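Local coordinates for monosaccharide ABC transporter substrate-binding protein, CUT2 family (Bradyrhizobium sp., PDB 4YHS) that probably binds a monosaccharide in the periplasm and hands it to the membrane components of a CUT2-family ABC importer, at residues A[28-33]-A[46-51]; A[58-63]-A[116-121]; A[65-70]-A[97-102]; A[129-134]-A[149-154]; A[162-167]-A[275-280]. One frame throughout, in Å; residues are numbered along the deposited sequence.

Contact 1 (A[28-33]-A[46-51]); sequences PYDAAK and DVKYVP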
# COMPACT_ATOMS: atom_id res chain seq x y z
N PRO A 28 -12.25 9.94 -12.10
CA PRO A 28 -11.57 8.68 -12.43
C PRO A 28 -10.15 8.66 -11.90
O PRO A 28 -9.55 9.72 -11.71
CB PRO A 28 -11.58 8.67 -13.98
CG PRO A 28 -11.77 10.11 -14.37
CD PRO A 28 -12.64 10.68 -13.32
N TYR A 29 -9.63 7.46 -11.61
CA TYR A 29 -8.33 7.35 -10.96
C TYR A 29 -7.43 6.47 -11.80
O TYR A 29 -7.85 5.43 -12.29
CB TYR A 29 -8.50 6.79 -9.55
CG TYR A 29 -7.40 7.18 -8.57
CD1 TYR A 29 -7.45 8.38 -7.89
CD2 TYR A 29 -6.31 6.34 -8.31
CE1 TYR A 29 -6.47 8.77 -7.03
CE2 TYR A 29 -5.32 6.73 -7.39
CZ TYR A 29 -5.42 7.96 -6.76
OH TYR A 29 -4.46 8.42 -5.88
N ASP A 30 -6.18 6.89 -11.96
CA ASP A 30 -5.19 6.12 -12.69
C ASP A 30 -4.96 4.83 -11.95
O ASP A 30 -4.63 4.84 -10.76
CB ASP A 30 -3.87 6.89 -12.83
CG ASP A 30 -3.96 8.03 -13.83
OD1 ASP A 30 -4.88 8.04 -14.69
OD2 ASP A 30 -3.07 8.90 -13.80
N ALA A 31 -5.13 3.73 -12.68
CA ALA A 31 -4.99 2.38 -12.14
C ALA A 31 -4.23 1.48 -13.12
O ALA A 31 -3.91 1.88 -14.25
CB ALA A 31 -6.39 1.80 -11.82
N ALA A 32 -3.93 0.26 -12.67
CA ALA A 32 -3.29 -0.77 -13.47
C ALA A 32 -3.99 -2.08 -13.20
O ALA A 32 -4.07 -2.50 -12.04
CB ALA A 32 -1.80 -0.88 -13.12
N LYS A 33 -4.50 -2.72 -14.25
CA LYS A 33 -5.20 -3.98 -14.07
C LYS A 33 -4.34 -5.09 -14.59
O LYS A 33 -3.47 -4.88 -15.45
CB LYS A 33 -6.54 -3.99 -14.77
CG LYS A 33 -6.48 -3.80 -16.26
CD LYS A 33 -7.92 -3.79 -16.81
CE LYS A 33 -7.94 -3.64 -18.32
NZ LYS A 33 -7.67 -4.93 -18.99
N ASP A 46 -2.36 -0.03 -18.12
CA ASP A 46 -2.86 1.17 -17.48
C ASP A 46 -4.30 1.44 -17.89
O ASP A 46 -4.62 1.41 -19.08
CB ASP A 46 -1.97 2.38 -17.82
CG ASP A 46 -0.59 2.24 -17.28
OD1 ASP A 46 -0.38 1.37 -16.41
OD2 ASP A 46 0.29 2.99 -17.72
N VAL A 47 -5.15 1.72 -16.90
CA VAL A 47 -6.55 2.09 -17.11
C VAL A 47 -7.04 3.15 -16.12
O VAL A 47 -6.55 3.22 -15.00
CB VAL A 47 -7.46 0.86 -16.97
CG1 VAL A 47 -7.28 -0.07 -18.15
CG2 VAL A 47 -7.19 0.14 -15.63
N LYS A 48 -8.00 3.98 -16.53
CA LYS A 48 -8.75 4.82 -15.59
C LYS A 48 -9.79 3.99 -14.88
O LYS A 48 -10.58 3.28 -15.54
CB LYS A 48 -9.43 5.98 -16.32
CG LYS A 48 -8.49 6.88 -17.06
CD LYS A 48 -7.77 7.79 -16.09
CE LYS A 48 -7.05 8.91 -16.82
NZ LYS A 48 -6.53 9.92 -15.86
N TYR A 49 -9.81 4.08 -13.55
CA TYR A 49 -10.82 3.36 -12.78
C TYR A 49 -12.01 4.28 -12.58
O TYR A 49 -11.86 5.39 -12.08
CB TYR A 49 -10.31 2.89 -11.42
CG TYR A 49 -11.31 1.95 -10.79
CD1 TYR A 49 -12.38 2.44 -10.06
CD2 TYR A 49 -11.22 0.60 -11.00
CE1 TYR A 49 -13.33 1.58 -9.54
CE2 TYR A 49 -12.16 -0.27 -10.48
CZ TYR A 49 -13.21 0.21 -9.75
OH TYR A 49 -14.16 -0.67 -9.25
N VAL A 50 -13.17 3.81 -13.03
CA VAL A 50 -14.43 4.53 -12.87
C VAL A 50 -15.43 3.74 -12.04
O VAL A 50 -15.88 2.67 -12.46
CB VAL A 50 -15.05 4.83 -14.25
CG1 VAL A 50 -16.30 5.65 -14.08
CG2 VAL A 50 -14.04 5.57 -15.12
N PRO A 51 -15.80 4.25 -10.87
CA PRO A 51 -16.80 3.53 -10.08
C PRO A 51 -18.22 3.86 -10.52
O PRO A 51 -18.44 4.72 -11.41
CB PRO A 51 -16.53 4.05 -8.67
CG PRO A 51 -16.18 5.49 -8.90
CD PRO A 51 -15.40 5.51 -10.21
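The beta hairpin of strands 29-35 and 43-49 is stitched by two antiparallel hydrogen-bonded pairs, Y29 with Y49 and A31 with V47. Y49 N donates to Y29 O at 2.7 Å, almost straight, and Y29 N returns a longer bond of 3.1 Å to Y49 O. Further on, A31 N reaches V47 O at 2.8 Å, and V47 N answers to A31 O at 2.9 Å. Between them sits the non-hydrogen-bonded pair D30 and K48, whose side chains run side by side on the face shared with A32 and D46. A bend at chi2 (-76°) swings the K48 chain over so that NZ forms a salt bridge with D30 OD1 at 2.8 Å, on the syn side but 27° out of the carboxylate plane. Strand 29-35 also pairs with strand 322-331, which adds the hairpin to the large mixed sheet. Y29, A31, V47 and Y49 occupy the other face. There A31 CB packs on Y49 CB at 4.1 Å, and the two tyrosine rings lie against helix 299-314, with Y29 OH bonded to S298 and Y49 OH to D308. K33 crosses V47 at about a right angle, CE 3.6 Å from CG1, before its NZ meets D35.

Contact 2 (A[58-63]-A[116-121]); sequences PWKLCV and GTDAVI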
# COMPACT_ATOMS: atom_id res chain seq x y z
N PRO A 58 -29.39 -0.73 -0.73
CA PRO A 58 -28.42 -0.60 0.35
C PRO A 58 -27.77 -1.94 0.69
O PRO A 58 -28.00 -2.52 1.77
CB PRO A 58 -29.26 -0.05 1.52
CG PRO A 58 -30.66 0.12 0.99
CD PRO A 58 -30.78 -0.70 -0.23
N TRP A 59 -26.94 -2.42 -0.23
CA TRP A 59 -26.21 -3.66 -0.01
C TRP A 59 -25.51 -3.66 1.35
O TRP A 59 -25.02 -2.63 1.79
CB TRP A 59 -25.17 -3.88 -1.11
CG TRP A 59 -25.77 -3.92 -2.49
CD1 TRP A 59 -25.71 -2.95 -3.45
CD2 TRP A 59 -26.54 -4.99 -3.04
NE1 TRP A 59 -26.39 -3.36 -4.58
CE2 TRP A 59 -26.92 -4.60 -4.35
CE3 TRP A 59 -26.95 -6.23 -2.55
CZ2 TRP A 59 -27.66 -5.42 -5.17
CZ3 TRP A 59 -27.70 -7.04 -3.37
CH2 TRP A 59 -28.05 -6.63 -4.67
N LYS A 60 -25.53 -4.80 2.03
CA LYS A 60 -24.74 -4.98 3.24
C LYS A 60 -23.36 -5.57 2.95
O LYS A 60 -23.25 -6.64 2.36
CB LYS A 60 -25.46 -5.91 4.21
CG LYS A 60 -26.69 -5.30 4.88
CD LYS A 60 -27.23 -6.19 6.03
CE LYS A 60 -26.23 -6.44 7.18
NZ LYS A 60 -26.29 -5.41 8.26
N LEU A 61 -22.31 -4.86 3.38
CA LEU A 61 -20.94 -5.28 3.12
C LEU A 61 -20.25 -5.55 4.44
O LEU A 61 -20.12 -4.64 5.26
CB LEU A 61 -20.13 -4.22 2.37
CG LEU A 61 -20.72 -3.70 1.04
CD1 LEU A 61 -19.78 -2.70 0.41
CD2 LEU A 61 -21.03 -4.84 0.09
N CYS A 62 -19.81 -6.78 4.63
CA CYS A 62 -18.98 -7.10 5.80
C CYS A 62 -17.54 -6.81 5.42
O CYS A 62 -17.07 -7.29 4.37
CB CYS A 62 -19.16 -8.56 6.23
SG CYS A 62 -17.94 -9.08 7.46
N VAL A 63 -16.84 -6.02 6.23
CA VAL A 63 -15.45 -5.67 5.95
C VAL A 63 -14.60 -6.16 7.13
O VAL A 63 -14.82 -5.73 8.26
CB VAL A 63 -15.24 -4.16 5.71
CG1 VAL A 63 -13.79 -3.89 5.24
CG2 VAL A 63 -16.23 -3.66 4.68
N GLY A 116 -25.75 -12.35 8.59
CA GLY A 116 -26.39 -11.95 7.35
C GLY A 116 -25.64 -10.81 6.71
O GLY A 116 -25.51 -9.73 7.29
N THR A 117 -25.13 -11.07 5.51
CA THR A 117 -24.45 -10.06 4.72
C THR A 117 -24.53 -10.39 3.23
O THR A 117 -24.82 -11.54 2.86
CB THR A 117 -22.98 -9.94 5.15
OG1 THR A 117 -22.43 -8.76 4.61
CG2 THR A 117 -22.18 -11.14 4.67
N ASP A 118 -24.29 -9.40 2.38
CA ASP A 118 -24.32 -9.60 0.93
C ASP A 118 -22.97 -9.89 0.29
O ASP A 118 -22.91 -10.67 -0.65
CB ASP A 118 -24.96 -8.38 0.27
CG ASP A 118 -26.38 -8.17 0.73
OD1 ASP A 118 -27.12 -9.16 0.88
OD2 ASP A 118 -26.78 -7.00 0.92
N ALA A 119 -21.91 -9.27 0.80
CA ALA A 119 -20.54 -9.49 0.33
C ALA A 119 -19.57 -9.31 1.49
O ALA A 119 -19.89 -8.65 2.47
CB ALA A 119 -20.19 -8.53 -0.82
N VAL A 120 -18.40 -9.94 1.35
CA VAL A 120 -17.33 -9.84 2.33
C VAL A 120 -16.05 -9.27 1.68
O VAL A 120 -15.56 -9.80 0.69
CB VAL A 120 -17.03 -11.21 2.98
CG1 VAL A 120 -15.89 -11.08 3.98
CG2 VAL A 120 -18.28 -11.76 3.69
N ILE A 121 -15.52 -8.18 2.24
CA ILE A 121 -14.28 -7.57 1.81
C ILE A 121 -13.24 -7.88 2.88
O ILE A 121 -13.47 -7.60 4.03
CB ILE A 121 -14.48 -6.04 1.60
CG1 ILE A 121 -15.48 -5.82 0.46
CG2 ILE A 121 -13.18 -5.33 1.29
CD1 ILE A 121 -15.97 -4.37 0.39
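L61, C62 and V63 pair with A119, V120 and I121 as parallel neighbours in the Rossmann-like sheet of the first lobe. Strand 60-65 sits between strands 119-122 and 90-95, the strand order expected of the type I periplasmic binding protein fold.

The regular backbone bonds are C62 N to A119 O, 2.9 Å, and I121 N to C62 O, 2.8 Å. Before them the pairing is less even, because K60 O collects several donors: D118 N bonds to it at 2.9 Å, A119 N only weakly at 3.3 Å, and T117 OG1 stands close by.

Side-chain polar contacts cluster at D118. Its CG lies anti to its own carbonyl carbon (chi1 -61°), which brings OD2 within 2.8 Å of K60 N. That bond is nearly straight, though it meets the oxygen on the anti side and 27° out of the carboxylate plane. The same carboxylate stands at the edge of the W59 indole, the two planes 86° apart, while W59 NE1 is bonded to E315.

Apolar contacts flank the sheet. On the face of L61, A119, V63 and I121, L61 spreads its two methyls, CD1 toward I121 CD1 and CD2 onto A119 CB; helix 299-314 covers this side. On the other face C62 CB meets V120 CG2 at 4.2 Å. The C62 sulfur lies anti to the backbone N, and SG forms a disulfide with C112 SG, tying the strand to helix 102-115.

Contact 3 (A[65-70]-A[97-102]); sequences FPHMKD and GGYTEL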
# COMPACT_ATOMS: atom_id res chain seq x y z
N PHE A 65 -10.83 -6.46 8.71
CA PHE A 65 -9.49 -5.87 8.73
C PHE A 65 -8.59 -6.69 9.64
O PHE A 65 -9.07 -7.31 10.59
CB PHE A 65 -9.53 -4.44 9.25
CG PHE A 65 -9.73 -3.37 8.19
CD1 PHE A 65 -10.31 -3.64 6.99
CD2 PHE A 65 -9.31 -2.07 8.45
CE1 PHE A 65 -10.47 -2.60 6.03
CE2 PHE A 65 -9.46 -1.06 7.54
CZ PHE A 65 -10.03 -1.30 6.34
N PRO A 66 -7.28 -6.69 9.35
CA PRO A 66 -6.33 -7.37 10.25
C PRO A 66 -6.22 -6.69 11.62
O PRO A 66 -5.99 -7.37 12.63
CB PRO A 66 -5.00 -7.26 9.48
CG PRO A 66 -5.17 -6.05 8.61
CD PRO A 66 -6.61 -6.03 8.22
N HIS A 67 -6.41 -5.37 11.63
CA HIS A 67 -6.24 -4.53 12.82
C HIS A 67 -6.58 -3.09 12.42
O HIS A 67 -6.87 -2.82 11.25
CB HIS A 67 -4.81 -4.63 13.37
CG HIS A 67 -3.75 -4.09 12.45
ND1 HIS A 67 -3.58 -2.74 12.21
CD2 HIS A 67 -2.80 -4.73 11.72
CE1 HIS A 67 -2.57 -2.57 11.37
NE2 HIS A 67 -2.07 -3.76 11.07
N MSE A 68 -6.51 -2.18 13.38
CA MSE A 68 -6.70 -0.74 13.13
C MSE A 68 -5.65 0.00 13.93
O MSE A 68 -5.94 0.99 14.61
CB MSE A 68 -8.12 -0.29 13.54
CG MSE A 68 -8.49 1.09 13.10
SE MSE A 68 -8.86 1.02 11.18
CE MSE A 68 -10.56 0.06 11.20
N LYS A 69 -4.43 -0.50 13.85
CA LYS A 69 -3.33 -0.02 14.70
C LYS A 69 -2.45 1.05 14.09
O LYS A 69 -1.68 1.69 14.81
CB LYS A 69 -2.44 -1.20 15.10
CG LYS A 69 -3.14 -2.13 16.06
CD LYS A 69 -2.52 -3.53 16.11
CE LYS A 69 -1.33 -3.54 16.98
NZ LYS A 69 -0.54 -4.81 16.83
N ASP A 70 -2.53 1.26 12.78
CA ASP A 70 -1.65 2.25 12.16
C ASP A 70 -2.38 3.12 11.16
O ASP A 70 -3.55 2.91 10.88
CB ASP A 70 -0.42 1.57 11.49
CG ASP A 70 -0.79 0.57 10.39
OD1 ASP A 70 -1.94 0.56 9.90
OD2 ASP A 70 0.10 -0.22 9.98
N GLY A 97 -7.56 -7.16 15.58
CA GLY A 97 -6.66 -6.71 16.63
C GLY A 97 -5.18 -6.97 16.42
O GLY A 97 -4.38 -6.63 17.28
N GLY A 98 -4.78 -7.51 15.28
CA GLY A 98 -3.36 -7.72 15.05
C GLY A 98 -3.07 -8.88 14.13
O GLY A 98 -3.90 -9.77 13.96
N TYR A 99 -1.89 -8.88 13.53
CA TYR A 99 -1.51 -9.95 12.62
C TYR A 99 -1.22 -11.28 13.33
O TYR A 99 -1.02 -12.31 12.68
CB TYR A 99 -0.31 -9.51 11.77
CG TYR A 99 -0.70 -8.71 10.54
CD1 TYR A 99 -1.40 -9.29 9.50
CD2 TYR A 99 -0.36 -7.37 10.43
CE1 TYR A 99 -1.78 -8.56 8.39
CE2 TYR A 99 -0.72 -6.61 9.30
CZ TYR A 99 -1.43 -7.22 8.29
OH TYR A 99 -1.82 -6.53 7.18
N THR A 100 -1.26 -11.29 14.66
CA THR A 100 -1.19 -12.53 15.40
C THR A 100 -2.56 -13.23 15.49
O THR A 100 -2.69 -14.33 16.03
CB THR A 100 -0.68 -12.30 16.85
OG1 THR A 100 -1.47 -11.28 17.47
CG2 THR A 100 0.78 -11.87 16.84
N GLU A 101 -3.59 -12.58 14.95
CA GLU A 101 -4.96 -12.95 15.29
C GLU A 101 -5.75 -13.57 14.14
O GLU A 101 -6.92 -13.27 13.96
CB GLU A 101 -5.72 -11.72 15.81
CG GLU A 101 -5.06 -11.06 17.02
CD GLU A 101 -4.88 -12.03 18.16
OE1 GLU A 101 -5.90 -12.54 18.67
OE2 GLU A 101 -3.71 -12.32 18.52
N LEU A 102 -5.12 -14.49 13.40
CA LEU A 102 -5.82 -15.17 12.31
C LEU A 102 -7.12 -15.84 12.79
O LEU A 102 -8.13 -15.74 12.14
CB LEU A 102 -4.91 -16.20 11.66
CG LEU A 102 -5.56 -17.09 10.59
CD1 LEU A 102 -5.91 -16.30 9.36
CD2 LEU A 102 -4.66 -18.25 10.22
O HOH W 1 -2.06 -6.41 18.47
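H67 settles against G98 and Y99, starting with CB, which lies 3.5 Å from G98 N. From there CG is placed between the backbone N and the carbonyl carbon (chi1 65°), which sets the imidazole alongside the following residues of its own loop. ND1 accepts a nearly straight bond from K69 N at 2.9 Å, which fixes the rotation of the ring. CD2 and NE2 turn to Y99, NE2 coming within 3.6 Å of CE2. The two ring planes stand 80° apart, with the tyrosine carbon near the imidazole plane, and W73 meets the H67 ring edge-to-face. These loops follow strands 60-65 and 90-95, which pair in parallel within the large mixed sheet, and each leads into a helix. This is the end of the sheet that faces the ligand cleft in periplasmic binding proteins, and Y99 lies about 5 Å from a bound bis-tris molecule. P66 covers one face of the Y99 ring, its CB 4.0 Å from the centroid in a CH-pi contact, and Y99 OH bonds to N149. The proline backbone also takes part, P66 O accepting from G98 N at 2.9 Å. Toward solvent a water accepts from K69 NZ at 2.7 Å and donates to G97 O at 2.6 Å.

Contact 4 (A[129-134]-A[149-154]); sequences GLNKVI and NGISSP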
# COMPACT_ATOMS: atom_id res chain seq x y z
N GLY A 129 -4.49 -18.58 5.08
CA GLY A 129 -5.11 -18.98 6.34
C GLY A 129 -6.63 -18.89 6.35
O GLY A 129 -7.29 -19.51 7.18
N LEU A 130 -7.17 -18.07 5.45
CA LEU A 130 -8.62 -17.87 5.34
C LEU A 130 -9.23 -18.68 4.20
O LEU A 130 -10.43 -18.60 3.95
CB LEU A 130 -8.94 -16.40 5.10
CG LEU A 130 -8.34 -15.40 6.08
CD1 LEU A 130 -8.75 -14.01 5.63
CD2 LEU A 130 -8.81 -15.71 7.50
N ASN A 131 -8.41 -19.46 3.51
CA ASN A 131 -8.88 -20.20 2.33
C ASN A 131 -10.04 -21.16 2.63
O ASN A 131 -10.97 -21.30 1.84
CB ASN A 131 -7.71 -20.95 1.70
CG ASN A 131 -6.78 -20.05 0.93
OD1 ASN A 131 -6.94 -18.81 0.93
ND2 ASN A 131 -5.77 -20.64 0.28
N LYS A 132 -10.00 -21.83 3.77
CA LYS A 132 -11.08 -22.73 4.12
C LYS A 132 -12.40 -21.96 4.32
O LYS A 132 -13.44 -22.32 3.76
CB LYS A 132 -10.72 -23.53 5.36
CG LYS A 132 -11.78 -24.47 5.85
CD LYS A 132 -11.25 -25.29 7.01
CE LYS A 132 -12.26 -26.32 7.49
NZ LYS A 132 -13.65 -25.78 7.51
N VAL A 133 -12.36 -20.89 5.11
CA VAL A 133 -13.60 -20.15 5.36
C VAL A 133 -14.07 -19.40 4.11
O VAL A 133 -15.28 -19.30 3.85
CB VAL A 133 -13.46 -19.17 6.56
CG1 VAL A 133 -12.42 -18.06 6.29
CG2 VAL A 133 -14.83 -18.56 6.90
N ILE A 134 -13.14 -18.89 3.31
CA ILE A 134 -13.54 -18.29 2.03
C ILE A 134 -14.24 -19.31 1.12
O ILE A 134 -15.24 -18.98 0.47
CB ILE A 134 -12.32 -17.66 1.32
CG1 ILE A 134 -11.84 -16.46 2.14
CG2 ILE A 134 -12.71 -17.18 -0.07
CD1 ILE A 134 -10.62 -15.74 1.63
N ASN A 149 -3.88 -7.07 0.83
CA ASN A 149 -2.81 -8.00 1.23
C ASN A 149 -2.56 -9.18 0.30
O ASN A 149 -1.41 -9.59 0.15
CB ASN A 149 -3.08 -8.56 2.63
CG ASN A 149 -2.78 -7.58 3.70
OD1 ASN A 149 -2.12 -6.57 3.46
ND2 ASN A 149 -3.23 -7.89 4.92
N GLY A 150 -3.61 -9.73 -0.30
CA GLY A 150 -3.44 -10.84 -1.23
C GLY A 150 -3.79 -12.15 -0.59
O GLY A 150 -3.23 -12.54 0.44
N ILE A 151 -4.76 -12.81 -1.19
CA ILE A 151 -5.27 -14.10 -0.76
C ILE A 151 -5.10 -15.11 -1.87
O ILE A 151 -5.39 -14.80 -3.03
CB ILE A 151 -6.77 -13.97 -0.37
CG1 ILE A 151 -6.91 -13.08 0.87
CG2 ILE A 151 -7.44 -15.32 -0.17
CD1 ILE A 151 -8.33 -12.57 1.03
N SER A 152 -4.66 -16.33 -1.54
CA SER A 152 -4.38 -17.36 -2.56
C SER A 152 -5.62 -18.21 -2.89
O SER A 152 -5.62 -18.98 -3.86
CB SER A 152 -3.21 -18.24 -2.11
OG SER A 152 -3.59 -19.17 -1.11
N SER A 153 -6.69 -18.06 -2.12
CA SER A 153 -7.92 -18.80 -2.42
C SER A 153 -8.41 -18.58 -3.85
O SER A 153 -8.49 -17.44 -4.30
CB SER A 153 -9.06 -18.38 -1.48
OG SER A 153 -10.27 -18.99 -1.91
N PRO A 154 -8.73 -19.65 -4.56
CA PRO A 154 -9.35 -19.50 -5.89
C PRO A 154 -10.78 -18.98 -5.87
O PRO A 154 -11.30 -18.66 -6.93
CB PRO A 154 -9.33 -20.92 -6.43
CG PRO A 154 -9.42 -21.76 -5.24
CD PRO A 154 -8.58 -21.08 -4.21
O HOH W 2 -10.54 -21.27 -0.89
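N131 presents a flat amide to S152 and S153. At the amino edge ND2 donates to S152 OG at 3.0 Å, in a bond that is nearly straight (171°) and lies within 5° of the amide plane. S153 stands to one side of that plane, with its CB 3.2 Å from N131 OD1, and I151 CG2 comes up beyond the same oxygen. The unit is a beta-alpha-beta crossover of the first lobe: helix 131-138 links the parallel strands 119-122 and 144-147, and the segment 149-154 leaves the second of these strands and wraps back across the first turn of the helix.

S152 OG has a second partner in D128, just ahead of the helix. With one bond from the asparagine and another to the aspartate, the hydroxyl joins the loop to both the helix and the turn that precedes it.

One helical turn further, I134 and I151 reach toward each other tip to tip, CD1 of the first 3.7 Å from CG2 of the second. The I134 chain is extended (chi2 178°), which carries CD1 across to the loop, and both isoleucines also touch I122 of strand 119-122. I134 CG2 lies against S153 OG at 3.6 Å.

The S153 hydroxyl is also bonded to D155 N, and a water 2.5 Å from S153 OG donates to the N131 carbonyl oxygen at 2.8 Å.

Contact 5 (A[162-167]-A[275-280]); sequences VSFYTM and AFYMTP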
# COMPACT_ATOMS: atom_id res chain seq x y z
N VAL A 162 -1.97 -3.73 -4.63
CA VAL A 162 -0.77 -3.45 -5.43
C VAL A 162 0.34 -4.43 -5.08
O VAL A 162 0.18 -5.24 -4.15
CB VAL A 162 -0.25 -2.01 -5.22
CG1 VAL A 162 -1.40 -1.02 -5.40
CG2 VAL A 162 0.39 -1.83 -3.83
N SER A 163 1.43 -4.38 -5.85
CA SER A 163 2.64 -5.18 -5.60
C SER A 163 3.77 -4.37 -5.00
O SER A 163 4.05 -3.27 -5.49
CB SER A 163 3.14 -5.81 -6.92
OG SER A 163 4.38 -6.49 -6.73
N PHE A 164 4.44 -4.92 -3.97
CA PHE A 164 5.60 -4.26 -3.37
C PHE A 164 6.79 -4.32 -4.34
O PHE A 164 7.71 -3.54 -4.19
CB PHE A 164 5.95 -4.86 -2.01
CG PHE A 164 5.44 -4.03 -0.85
CD1 PHE A 164 6.07 -2.85 -0.50
CD2 PHE A 164 4.32 -4.43 -0.13
CE1 PHE A 164 5.60 -2.08 0.55
CE2 PHE A 164 3.86 -3.67 0.92
CZ PHE A 164 4.49 -2.50 1.26
N TYR A 165 6.75 -5.21 -5.34
CA TYR A 165 7.79 -5.17 -6.38
C TYR A 165 7.73 -3.80 -7.06
O TYR A 165 8.75 -3.11 -7.24
CB TYR A 165 7.60 -6.27 -7.42
CG TYR A 165 8.63 -6.22 -8.53
CD1 TYR A 165 8.43 -5.42 -9.65
CD2 TYR A 165 9.80 -6.95 -8.46
CE1 TYR A 165 9.36 -5.36 -10.66
CE2 TYR A 165 10.75 -6.87 -9.46
CZ TYR A 165 10.51 -6.09 -10.56
OH TYR A 165 11.44 -6.03 -11.56
N THR A 166 6.51 -3.39 -7.40
CA THR A 166 6.30 -2.12 -8.09
C THR A 166 6.62 -0.92 -7.21
O THR A 166 7.14 0.09 -7.69
CB THR A 166 4.83 -2.00 -8.60
OG1 THR A 166 4.47 -3.19 -9.28
CG2 THR A 166 4.65 -0.78 -9.53
N MSE A 167 6.28 -0.98 -5.92
CA MSE A 167 6.72 0.06 -5.00
C MSE A 167 8.24 0.25 -4.99
O MSE A 167 8.73 1.39 -5.01
CB MSE A 167 6.24 -0.23 -3.58
CG MSE A 167 4.74 -0.34 -3.44
SE MSE A 167 3.87 1.41 -3.57
CE MSE A 167 4.07 1.90 -1.67
N ALA A 275 11.86 6.81 0.98
CA ALA A 275 11.20 5.61 1.47
C ALA A 275 10.57 4.89 0.26
O ALA A 275 10.30 5.55 -0.76
CB ALA A 275 10.13 5.95 2.52
N PHE A 276 10.36 3.58 0.35
CA PHE A 276 9.66 2.88 -0.74
C PHE A 276 8.19 2.62 -0.41
O PHE A 276 7.50 1.88 -1.13
CB PHE A 276 10.36 1.57 -1.16
CG PHE A 276 10.43 0.50 -0.10
CD1 PHE A 276 9.42 -0.45 0.03
CD2 PHE A 276 11.55 0.39 0.71
CE1 PHE A 276 9.50 -1.48 0.98
CE2 PHE A 276 11.64 -0.64 1.64
CZ PHE A 276 10.62 -1.56 1.79
N TYR A 277 7.69 3.33 0.60
CA TYR A 277 6.24 3.34 0.85
C TYR A 277 5.85 4.57 1.70
O TYR A 277 6.72 5.33 2.18
CB TYR A 277 5.78 1.99 1.48
CG TYR A 277 6.29 1.64 2.86
CD1 TYR A 277 5.59 2.02 4.01
CD2 TYR A 277 7.45 0.89 3.03
CE1 TYR A 277 6.03 1.69 5.26
CE2 TYR A 277 7.92 0.57 4.29
CZ TYR A 277 7.20 0.96 5.40
OH TYR A 277 7.66 0.66 6.65
N MSE A 278 4.55 4.81 1.83
CA MSE A 278 4.04 6.08 2.36
C MSE A 278 3.45 5.95 3.76
O MSE A 278 2.72 4.99 4.03
CB MSE A 278 2.97 6.64 1.42
CG MSE A 278 2.39 7.97 1.83
SE MSE A 278 3.75 9.41 1.82
CE MSE A 278 4.25 9.39 -0.06
N THR A 279 3.78 6.93 4.61
CA THR A 279 3.26 7.04 5.99
C THR A 279 3.05 8.51 6.28
O THR A 279 3.59 9.35 5.57
CB THR A 279 4.22 6.52 7.03
OG1 THR A 279 5.39 7.33 7.01
CG2 THR A 279 4.59 5.05 6.80
N PRO A 280 2.28 8.84 7.33
CA PRO A 280 2.17 10.26 7.66
C PRO A 280 3.53 10.93 7.96
O PRO A 280 3.72 12.09 7.57
CB PRO A 280 1.24 10.26 8.89
CG PRO A 280 0.37 9.06 8.67
CD PRO A 280 1.33 8.02 8.10
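M167, which packs on F276 and Y277, is set in place by S163 O, which takes the hydrogen of M167 N at 3.2 Å and, weakly, that of T166 N. S163 OG completes the N-cap by accepting from Y165 N at 3.0 Å. No hydrogen bond crosses to 275-280; the meeting is apolar. Bends at chi2 and chi3 (-73° and -86°) curl the selenomethionine so that its CE methyl rests on Y277 CB at 3.6 Å. CB and CE of M167 both lie 3.5 Å from F276 O, a buried carbonyl oxygen with no polar partner in the model. F164 comes in beside them. Its CE1 stands 4.0 Å from F276 CE1, near the plane of the F276 ring and at its edge, and the two side chains cross at about a right angle. Y277 CB sits at the edge of the F164 ring. W199 meets F164 and W190 meets F276, extending the aromatic cluster, while the Y277 side chain lies about 3 Å from a bound bis-tris. Aromatic side chains gathered where a helix start and a post-strand loop of the second lobe face the interlobe cleft are consistent with the sugar-binding site of type I periplasmic binding proteins.

From the N terminus, contact 1 closes the short hairpin that joins the large mixed sheet through strand 322-331. Contact 2 then closes a loop of 52 residues between two strands of that same sheet, and contact 3 is nested inside it, joining the loops that follow strands 60-65 and 90-95. Contact 4 comes next in series, folding the exit of strand 144-147 back onto helix 131-138. It touches contact 3 directly, through Y99 with N149 and L102 with L130. Contact 5 spans 107 residues and opens only after the others have closed, joining helix 164-178 to the loop beyond strand 272-275 of the four-stranded sheet. No contacts cross.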